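Putative glucoamylase (Bacteroides uniformis, PDB 4GL3) is probably a glucoamylase-like glycoside hydrolase that cleaves glucose from the ends of alpha-glucan chains. Local coordinates at residues A102-G107 / I113-K118; A122-S127 / N165-G170. All coordinates share one frame; numbering follows the deposited sequence. Where two conformers were deposited one is given.

Contact 1: A102-G107 / I113-K118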
ATOM      1  N   ALA A 102     -14.068  -5.696   6.496  1.00 20.03           N
ATOM      2  CA  ALA A 102     -13.353  -5.245   7.679  1.00 18.04           C
ATOM      3  C   ALA A 102     -11.817  -5.151   7.448  1.00 25.05           C
ATOM      4  O   ALA A 102     -11.287  -5.652   6.441  1.00 23.07           O
ATOM      5  CB  ALA A 102     -13.701  -6.111   8.904  1.00 16.17           C
ATOM      6  N   HIS A 103     -11.130  -4.414   8.329  1.00 21.60           N
ATOM      7  CA  HIS A 103      -9.667  -4.314   8.322  1.00 20.12           C
ATOM      8  C   HIS A 103      -9.097  -5.735   8.527  1.00 22.19           C
ATOM      9  O   HIS A 103      -8.240  -6.176   7.772  1.00 22.66           O
ATOM     10  CB  HIS A 103      -9.262  -3.320   9.392  1.00 21.21           C
ATOM     11  CG  HIS A 103      -7.792  -3.009   9.479  1.00 23.55           C
ATOM     12  ND1 HIS A 103      -7.326  -1.891  10.162  1.00 24.34           N
ATOM     13  CD2 HIS A 103      -6.692  -3.667   9.033  1.00 27.21           C
ATOM     14  CE1 HIS A 103      -5.997  -1.873  10.100  1.00 27.95           C
ATOM     15  NE2 HIS A 103      -5.588  -2.943   9.429  1.00 22.29           N
ATOM     16  N   TRP A 104      -9.562  -6.420   9.567  1.00 19.30           N
ATOM     17  CA  TRP A 104      -9.114  -7.776   9.888  1.00 20.22           C
ATOM     18  C   TRP A 104     -10.271  -8.767   9.787  1.00 24.31           C
ATOM     19  O   TRP A 104     -11.388  -8.444  10.160  1.00 20.91           O
ATOM     20  CB  TRP A 104      -8.585  -7.830  11.317  1.00 23.15           C
ATOM     21  CG  TRP A 104      -7.228  -7.219  11.535  1.00 23.55           C
ATOM     22  CD1 TRP A 104      -6.371  -6.787  10.604  1.00 25.07           C
ATOM     23  CD2 TRP A 104      -6.590  -7.027  12.795  1.00 24.49           C
ATOM     24  NE1 TRP A 104      -5.215  -6.328  11.191  1.00 25.69           N
ATOM     25  CE2 TRP A 104      -5.329  -6.461  12.540  1.00 28.07           C
ATOM     26  CE3 TRP A 104      -6.968  -7.282  14.119  1.00 27.60           C
ATOM     27  CZ2 TRP A 104      -4.421  -6.136  13.554  1.00 30.90           C
ATOM     28  CZ3 TRP A 104      -6.054  -6.980  15.141  1.00 32.43           C
ATOM     29  CH2 TRP A 104      -4.797  -6.402  14.844  1.00 33.08           C
HETATM   30  N   MSE A 105      -9.980  -9.958   9.286  1.00 24.86           N
HETATM   31  CA  MSE A 105     -10.885 -11.103   9.346  1.00 22.15           C
HETATM   32  C   MSE A 105     -10.130 -12.389   9.639  1.00 24.18           C
HETATM   33  O   MSE A 105      -8.872 -12.466   9.506  1.00 25.04           O
HETATM   34  CB  MSE A 105     -11.673 -11.288   8.021  1.00 24.08           C
HETATM   35  CG  MSE A 105     -10.853 -11.522   6.819  1.00 25.14           C
HETATM   36 SE   MSE A 105     -11.884 -12.050   5.230  0.75 20.46          SE
HETATM   37  CE  MSE A 105     -13.041 -10.516   5.141  1.00 20.41           C
ATOM     38  N   ASN A 106     -10.881 -13.387  10.079  1.00 22.29           N
ATOM     39  CA  ASN A 106     -10.304 -14.675  10.341  1.00 23.46           C
ATOM     40  C   ASN A 106      -9.953 -15.296   8.987  1.00 25.81           C
ATOM     41  O   ASN A 106     -10.826 -15.431   8.136  1.00 23.41           O
ATOM     42  CB  ASN A 106     -11.274 -15.506  11.144  1.00 23.97           C
ATOM     43  CG  ASN A 106     -10.739 -16.857  11.509  1.00 29.58           C
ATOM     44  OD1 ASN A 106     -10.363 -17.654  10.637  1.00 24.45           O
ATOM     45  ND2 ASN A 106     -10.764 -17.165  12.793  1.00 26.93           N
ATOM     46  N   GLY A 107      -8.686 -15.656   8.793  1.00 27.07           N
ATOM     47  CA  GLY A 107      -8.206 -16.185   7.506  1.00 26.87           C
ATOM     48  C   GLY A 107      -8.666 -17.603   7.152  1.00 28.18           C
ATOM     49  O   GLY A 107      -8.463 -18.054   6.055  1.00 26.61           O
ATOM     50  N   ILE A 113     -12.830  -9.712  12.458  1.00 21.71           N
ATOM     51  CA  ILE A 113     -12.130  -9.517  13.771  1.00 23.43           C
ATOM     52  C   ILE A 113     -12.048  -8.027  13.984  1.00 21.68           C
ATOM     53  O   ILE A 113     -11.464  -7.329  13.177  1.00 22.97           O
ATOM     54  CB  ILE A 113     -10.695 -10.086  13.781  1.00 22.19           C
ATOM     55  CG1 ILE A 113     -10.779 -11.599  13.550  1.00 27.10           C
ATOM     56  CG2 ILE A 113      -9.979  -9.813  15.141  1.00 22.44           C
ATOM     57  CD1 ILE A 113      -9.446 -12.275  13.193  1.00 25.47           C
ATOM     58  N   PRO A 114     -12.707  -7.512  15.013  1.00 23.58           N
ATOM     59  CA  PRO A 114     -12.622  -6.066  15.243  1.00 23.05           C
ATOM     60  C   PRO A 114     -11.218  -5.570  15.417  1.00 23.35           C
ATOM     61  O   PRO A 114     -10.387  -6.251  16.041  1.00 24.08           O
ATOM     62  CB  PRO A 114     -13.399  -5.868  16.550  1.00 26.01           C
ATOM     63  CG  PRO A 114     -14.288  -7.062  16.678  1.00 29.59           C
ATOM     64  CD  PRO A 114     -13.534  -8.197  16.021  1.00 27.58           C
ATOM     65  N   PHE A 115     -10.946  -4.403  14.831  1.00 23.60           N
ATOM     66  CA  PHE A 115      -9.663  -3.752  14.969  1.00 23.09           C
ATOM     67  C   PHE A 115      -9.615  -2.936  16.290  1.00 23.55           C
ATOM     68  O   PHE A 115      -8.566  -2.825  16.896  1.00 26.27           O
ATOM     69  CB  PHE A 115      -9.374  -2.883  13.756  1.00 23.62           C
ATOM     70  CG  PHE A 115      -7.961  -2.366  13.710  1.00 27.09           C
ATOM     71  CD1 PHE A 115      -6.900  -3.225  13.415  1.00 27.86           C
ATOM     72  CD2 PHE A 115      -7.680  -1.035  13.983  1.00 28.84           C
ATOM     73  CE1 PHE A 115      -5.584  -2.767  13.378  1.00 31.00           C
ATOM     74  CE2 PHE A 115      -6.360  -0.574  13.921  1.00 32.93           C
ATOM     75  CZ  PHE A 115      -5.317  -1.445  13.640  1.00 28.50           C
ATOM     76  N   SER A 116     -10.752  -2.383  16.710  1.00 22.43           N
ATOM     77  CA  SER A 116     -10.913  -1.758  18.011  1.00 21.81           C
ATOM     78  C   SER A 116     -12.391  -1.886  18.408  1.00 22.74           C
ATOM     79  O   SER A 116     -13.212  -2.417  17.660  1.00 24.38           O
ATOM     80  CB  SER A 116     -10.477  -0.293  17.948  1.00 24.17           C
ATOM     81  OG  SER A 116     -11.373   0.431  17.132  1.00 27.21           O
ATOM     82  N   ARG A 117     -12.722  -1.414  19.586  1.00 21.04           N
ATOM     83  CA  ARG A 117     -14.057  -1.595  20.144  1.00 23.58           C
ATOM     84  C   ARG A 117     -15.208  -1.214  19.221  1.00 22.81           C
ATOM     85  O   ARG A 117     -16.154  -1.976  19.098  1.00 23.58           O
ATOM     86  CB  ARG A 117     -14.154  -0.891  21.474  1.00 23.35           C
ATOM     87  CG  ARG A 117     -15.462  -1.147  22.239  1.00 24.64           C
ATOM     88  CD  ARG A 117     -15.313  -0.751  23.689  1.00 22.99           C
ATOM     89  NE  ARG A 117     -16.548  -0.981  24.458  1.00 22.59           N
ATOM     90  CZ  ARG A 117     -17.376  -0.054  24.912  1.00 26.28           C
ATOM     91  NH1 ARG A 117     -17.128   1.245  24.732  1.00 24.17           N
ATOM     92  NH2 ARG A 117     -18.435  -0.418  25.618  1.00 26.73           N
ATOM     93  N   LYS A 118     -15.135  -0.043  18.594  1.00 19.07           N
ATOM     94  CA  LYS A 118     -16.182   0.432  17.717  1.00 22.11           C
ATOM     95  C   LYS A 118     -15.854   0.239  16.218  1.00 23.61           C
ATOM     96  O   LYS A 118     -16.650   0.612  15.365  1.00 23.65           O
ATOM     97  CB  LYS A 118     -16.444   1.889  18.011  1.00 22.78           C
ATOM     98  CG  LYS A 118     -16.941   2.179  19.433  1.00 23.83           C
ATOM     99  CD  LYS A 118     -17.656   3.509  19.514  1.00 24.88           C
ATOM    100  CE  LYS A 118     -18.135   3.801  20.938  1.00 25.04           C
ATOM    101  NZ  LYS A 118     -18.775   5.135  21.080  1.00 22.27           N
TER
HETATM  102  O   HOH W   1     -11.275  -5.149  11.558  1.00 21.48           O

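Contact 2: A122-S127 / N165-G170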
ATOM      1  N   ALA A 122     -17.139  -2.347   8.241  1.00 20.57           N
ATOM      2  CA  ALA A 122     -16.414  -1.956   7.056  1.00 22.59           C
ATOM      3  C   ALA A 122     -15.240  -1.018   7.414  1.00 21.91           C
ATOM      4  O   ALA A 122     -15.353  -0.139   8.296  1.00 18.52           O
ATOM      5  CB  ALA A 122     -17.339  -1.266   6.032  1.00 17.04           C
ATOM      6  N   ASP A 123     -14.130  -1.255   6.709  1.00 21.45           N
ATOM      7  CA  ASP A 123     -12.989  -0.320   6.613  1.00 20.23           C
ATOM      8  C   ASP A 123     -12.752  -0.075   5.139  1.00 19.27           C
ATOM      9  O   ASP A 123     -12.297  -0.995   4.375  1.00 19.59           O
ATOM     10  CB  ASP A 123     -11.750  -0.903   7.291  1.00 22.50           C
ATOM     11  CG  ASP A 123     -10.555   0.025   7.239  1.00 23.06           C
ATOM     12  OD1 ASP A 123     -10.364   0.708   6.186  1.00 20.61           O
ATOM     13  OD2 ASP A 123      -9.865   0.127   8.270  1.00 25.66           O
ATOM     14  N   ILE A 124     -13.132   1.108   4.657  1.00 21.53           N
ATOM     15  CA  ILE A 124     -13.090   1.297   3.219  1.00 20.01           C
ATOM     16  C   ILE A 124     -11.713   1.628   2.672  1.00 22.96           C
ATOM     17  O   ILE A 124     -11.511   1.540   1.435  1.00 18.55           O
ATOM     18  CB  ILE A 124     -14.134   2.300   2.659  1.00 23.71           C
ATOM     19  CG1 ILE A 124     -13.794   3.750   2.997  1.00 22.46           C
ATOM     20  CG2 ILE A 124     -15.534   1.929   3.161  1.00 23.56           C
ATOM     21  CD1 ILE A 124     -14.717   4.706   2.206  1.00 23.39           C
ATOM     22  N   VAL A 125     -10.783   2.034   3.544  1.00 20.59           N
ATOM     23  CA  VAL A 125      -9.405   2.294   3.097  1.00 20.27           C
ATOM     24  C   VAL A 125      -8.757   0.930   2.837  1.00 21.26           C
ATOM     25  O   VAL A 125      -8.211   0.685   1.769  1.00 22.44           O
ATOM     26  CB  VAL A 125      -8.593   3.130   4.113  1.00 22.96           C
ATOM     27  CG1 VAL A 125      -7.116   3.181   3.666  1.00 19.37           C
ATOM     28  CG2 VAL A 125      -9.217   4.547   4.270  1.00 18.95           C
ATOM     29  N   GLU A 126      -8.898   0.010   3.783  1.00 20.14           N
ATOM     30  CA  GLU A 126      -8.364  -1.347   3.592  1.00 20.11           C
ATOM     31  C   GLU A 126      -9.048  -1.987   2.378  1.00 21.99           C
ATOM     32  O   GLU A 126      -8.423  -2.657   1.535  1.00 20.15           O
ATOM     33  CB  GLU A 126      -8.596  -2.195   4.838  1.00 22.25           C
ATOM     34  CG  GLU A 126      -7.925  -1.638   6.078  1.00 22.54           C
ATOM     35  CD  GLU A 126      -6.424  -1.836   6.093  1.00 32.79           C
ATOM     36  OE1 GLU A 126      -5.985  -2.911   5.595  1.00 34.18           O
ATOM     37  OE2 GLU A 126      -5.722  -0.944   6.624  1.00 37.18           O
ATOM     38  N   SER A 127     -10.338  -1.751   2.236  1.00 16.82           N
ATOM     39  CA  SER A 127     -11.046  -2.395   1.109  1.00 20.57           C
ATOM     40  C   SER A 127     -10.590  -1.799  -0.226  1.00 19.93           C
ATOM     41  O   SER A 127     -10.517  -2.502  -1.226  1.00 21.90           O
ATOM     42  CB  SER A 127     -12.570  -2.224   1.248  1.00 23.67           C
ATOM     43  OG  SER A 127     -13.065  -3.015   2.312  1.00 22.76           O
ATOM     44  N   ASN A 165     -20.442   5.307  -2.519  1.00 20.25           N
ATOM     45  CA  ASN A 165     -21.202   6.510  -2.190  0.60 20.55           C
ATOM     46  C   ASN A 165     -21.975   6.407  -0.885  1.00 20.82           C
ATOM     47  O   ASN A 165     -22.258   7.442  -0.276  1.00 24.49           O
ATOM     48  CB  ASN A 165     -22.131   6.987  -3.305  0.60 21.07           C
ATOM     49  CG  ASN A 165     -22.567   8.426  -3.094  0.60 23.49           C
ATOM     50  OD1 ASN A 165     -21.729   9.310  -2.982  0.60 26.04           O
ATOM     51  ND2 ASN A 165     -23.889   8.669  -3.049  0.60 24.47           N
ATOM     52  N   PHE A 166     -22.280   5.182  -0.429  1.00 21.19           N
ATOM     53  CA  PHE A 166     -22.872   4.995   0.903  1.00 22.17           C
ATOM     54  C   PHE A 166     -22.013   5.664   1.990  1.00 23.25           C
ATOM     55  O   PHE A 166     -22.548   6.186   2.956  1.00 20.05           O
ATOM     56  CB  PHE A 166     -23.022   3.495   1.180  1.00 22.01           C
ATOM     57  CG  PHE A 166     -23.532   3.170   2.559  1.00 22.56           C
ATOM     58  CD1 PHE A 166     -24.896   3.333   2.870  1.00 22.12           C
ATOM     59  CD2 PHE A 166     -22.663   2.790   3.558  1.00 22.24           C
ATOM     60  CE1 PHE A 166     -25.357   3.028   4.128  1.00 21.92           C
ATOM     61  CE2 PHE A 166     -23.132   2.519   4.834  1.00 22.27           C
ATOM     62  CZ  PHE A 166     -24.476   2.611   5.086  1.00 19.42           C
ATOM     63  N   PHE A 167     -20.680   5.631   1.819  1.00 18.68           N
ATOM     64  CA  PHE A 167     -19.753   6.100   2.813  1.00 18.42           C
ATOM     65  C   PHE A 167     -19.572   7.603   2.851  1.00 18.67           C
ATOM     66  O   PHE A 167     -18.773   8.127   3.670  1.00 21.68           O
ATOM     67  CB  PHE A 167     -18.414   5.319   2.728  1.00 19.91           C
ATOM     68  CG  PHE A 167     -18.582   3.874   3.042  1.00 18.79           C
ATOM     69  CD1 PHE A 167     -19.009   2.969   2.076  1.00 21.54           C
ATOM     70  CD2 PHE A 167     -18.448   3.424   4.341  1.00 20.86           C
ATOM     71  CE1 PHE A 167     -19.256   1.641   2.414  1.00 22.10           C
ATOM     72  CE2 PHE A 167     -18.615   2.117   4.660  1.00 18.34           C
ATOM     73  CZ  PHE A 167     -19.029   1.213   3.691  1.00 20.53           C
ATOM     74  N   THR A 168     -20.294   8.311   1.987  1.00 17.56           N
ATOM     75  CA  THR A 168     -20.373   9.733   2.082  1.00 20.47           C
ATOM     76  C   THR A 168     -21.419  10.254   3.106  1.00 21.84           C
ATOM     77  O   THR A 168     -21.408  11.465   3.435  1.00 24.12           O
ATOM     78  CB  THR A 168     -20.677  10.421   0.740  1.00 21.64           C
ATOM     79  OG1 THR A 168     -22.003  10.114   0.318  1.00 21.89           O
ATOM     80  CG2 THR A 168     -19.651  10.077  -0.334  1.00 18.79           C
ATOM     81  N   GLN A 169     -22.328   9.384   3.581  1.00 22.39           N
ATOM     82  CA  GLN A 169     -23.530   9.847   4.323  1.00 22.09           C
ATOM     83  C   GLN A 169     -24.268  10.993   3.605  1.00 23.54           C
ATOM     84  O   GLN A 169     -24.879  11.817   4.238  1.00 25.81           O
ATOM     85  CB  GLN A 169     -23.135  10.362   5.729  1.00 24.60           C
ATOM     86  CG  GLN A 169     -22.317   9.355   6.564  1.00 23.64           C
ATOM     87  CD  GLN A 169     -22.203   9.751   8.032  1.00 23.94           C
ATOM     88  OE1 GLN A 169     -23.206   9.902   8.706  1.00 23.00           O
ATOM     89  NE2 GLN A 169     -20.985   9.941   8.515  1.00 21.24           N
ATOM     90  N   GLY A 170     -24.199  11.056   2.279  1.00 21.49           N
ATOM     91  CA  GLY A 170     -24.848  12.126   1.528  1.00 21.27           C
ATOM     92  C   GLY A 170     -24.132  13.480   1.653  1.00 26.11           C
ATOM     93  O   GLY A 170     -24.681  14.480   1.236  1.00 26.04           O
TER

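Contact 1: A102-G107 / I113-K118
Ile113 N donates a nearly straight hydrogen bond to Trp104 O (3.0 Å), where strand 104-106 runs beside 112-113. A water bridges the two backbones a second time, accepting from Trp104 N and donating to Ile113 O at 2.7 Å. Ile113, branched at CB and suited to a strand edge, sets CG2 at the indole edge near CE3 and extends CD1 to 3.6 Å from Asn106 N. Beyond it Phe115 has CG anti to its backbone N (chi1 -170°), which brings the ring back to His103 on one face and to Trp104 at its edge. The face lies on the His103 ring in an offset stack, with centroids 4.1 Å apart and planes 20° from parallel. The CD1-CE1 edge points into the face of the Trp104 six-membered ring, an edge-to-face pair at 81° in which Phe115 CE1 comes to 3.6 Å from Trp104 CZ2. A serine replacing Trp104 would probably deprive this Phe115 edge of its aromatic face and Glu43 of the indole NE1 donor. Strand 104-106 is the middle of a three-stranded antiparallel sheet, with 112-113 along one side and 51-53 along the other, where Met105 bonds to Ala52, with His103 to Ile54 and Gly107 to Glu50 just beyond the strand's ends.

Contact 2: A122-S127 / N165-G170
Ile124 and Phe167 carry this contact, a methyl group set squarely on an aromatic face. CG2 of Ile124 stands 3.4 Å from the centroid of the Phe167 ring and 9° off its normal, a CH-pi interaction centred on the ring. The Ile124 torsion explains it: CG1 sits between the backbone N and the carbonyl carbon (chi1 72°), which places CG2, anti to the carbonyl carbon, over the ring while CD1 runs on to Phe167 CB, 3.8 Å away. Phe167 holds CG anti to its carbonyl carbon (chi1 -64°), and its ring projects across the gap between the two backbones. Ala122 CB adds a small obliquely placed contact with Phe167 CZ (3.8 Å). The opposite face of the same ring is covered by Phe166, whose CD2 lies over its centre, so a flat phenylalanine suits a slot filled from both sides. Each segment also has bonds of its own. Asp123 is the N-cap of helix 124-140, its OD1 accepting a nearly straight bond from Glu126 N (2.9 Å), and Asp123 O takes both Ser127 N and Ser127 OG, from opposite faces of its plane. In the other segment Thr168 OG1 donates to Asn165 O (2.7 Å), in the carbonyl plane, and accepts from Gly170 N in an ST turn. The contact thus packs the start of helix 124-140 against the 3-10 turn following helix 146-161. Trp176 and Tyr175, leading into strand 177-178, bond to the backbones of Ile124 and Phe167 respectively, and Val199 of helix 197-205 also touches Ile124.

In the fold
Contact 1 lies at the surface and contact 2 is buried, though the centre of each contact is about 18 Å from the centre of the chain. They follow one another in sequence and share no strand or helix. Contact 1 mixes backbone bonding, a bridging water and an aromatic cluster; contact 2 joins its segments by apolar side chains alone, and its polar groups bond within their own segment or to other parts of the chain. They meet where His103 NE2 packs 3.4 Å from Glu126 OE2. A bound Tris molecule, hydrogen-bonded to Glu126 and close to His103, and a glycerol beside His103 probably come from the crystallisation liquor, yet are consistent with a pocket between the two contacts.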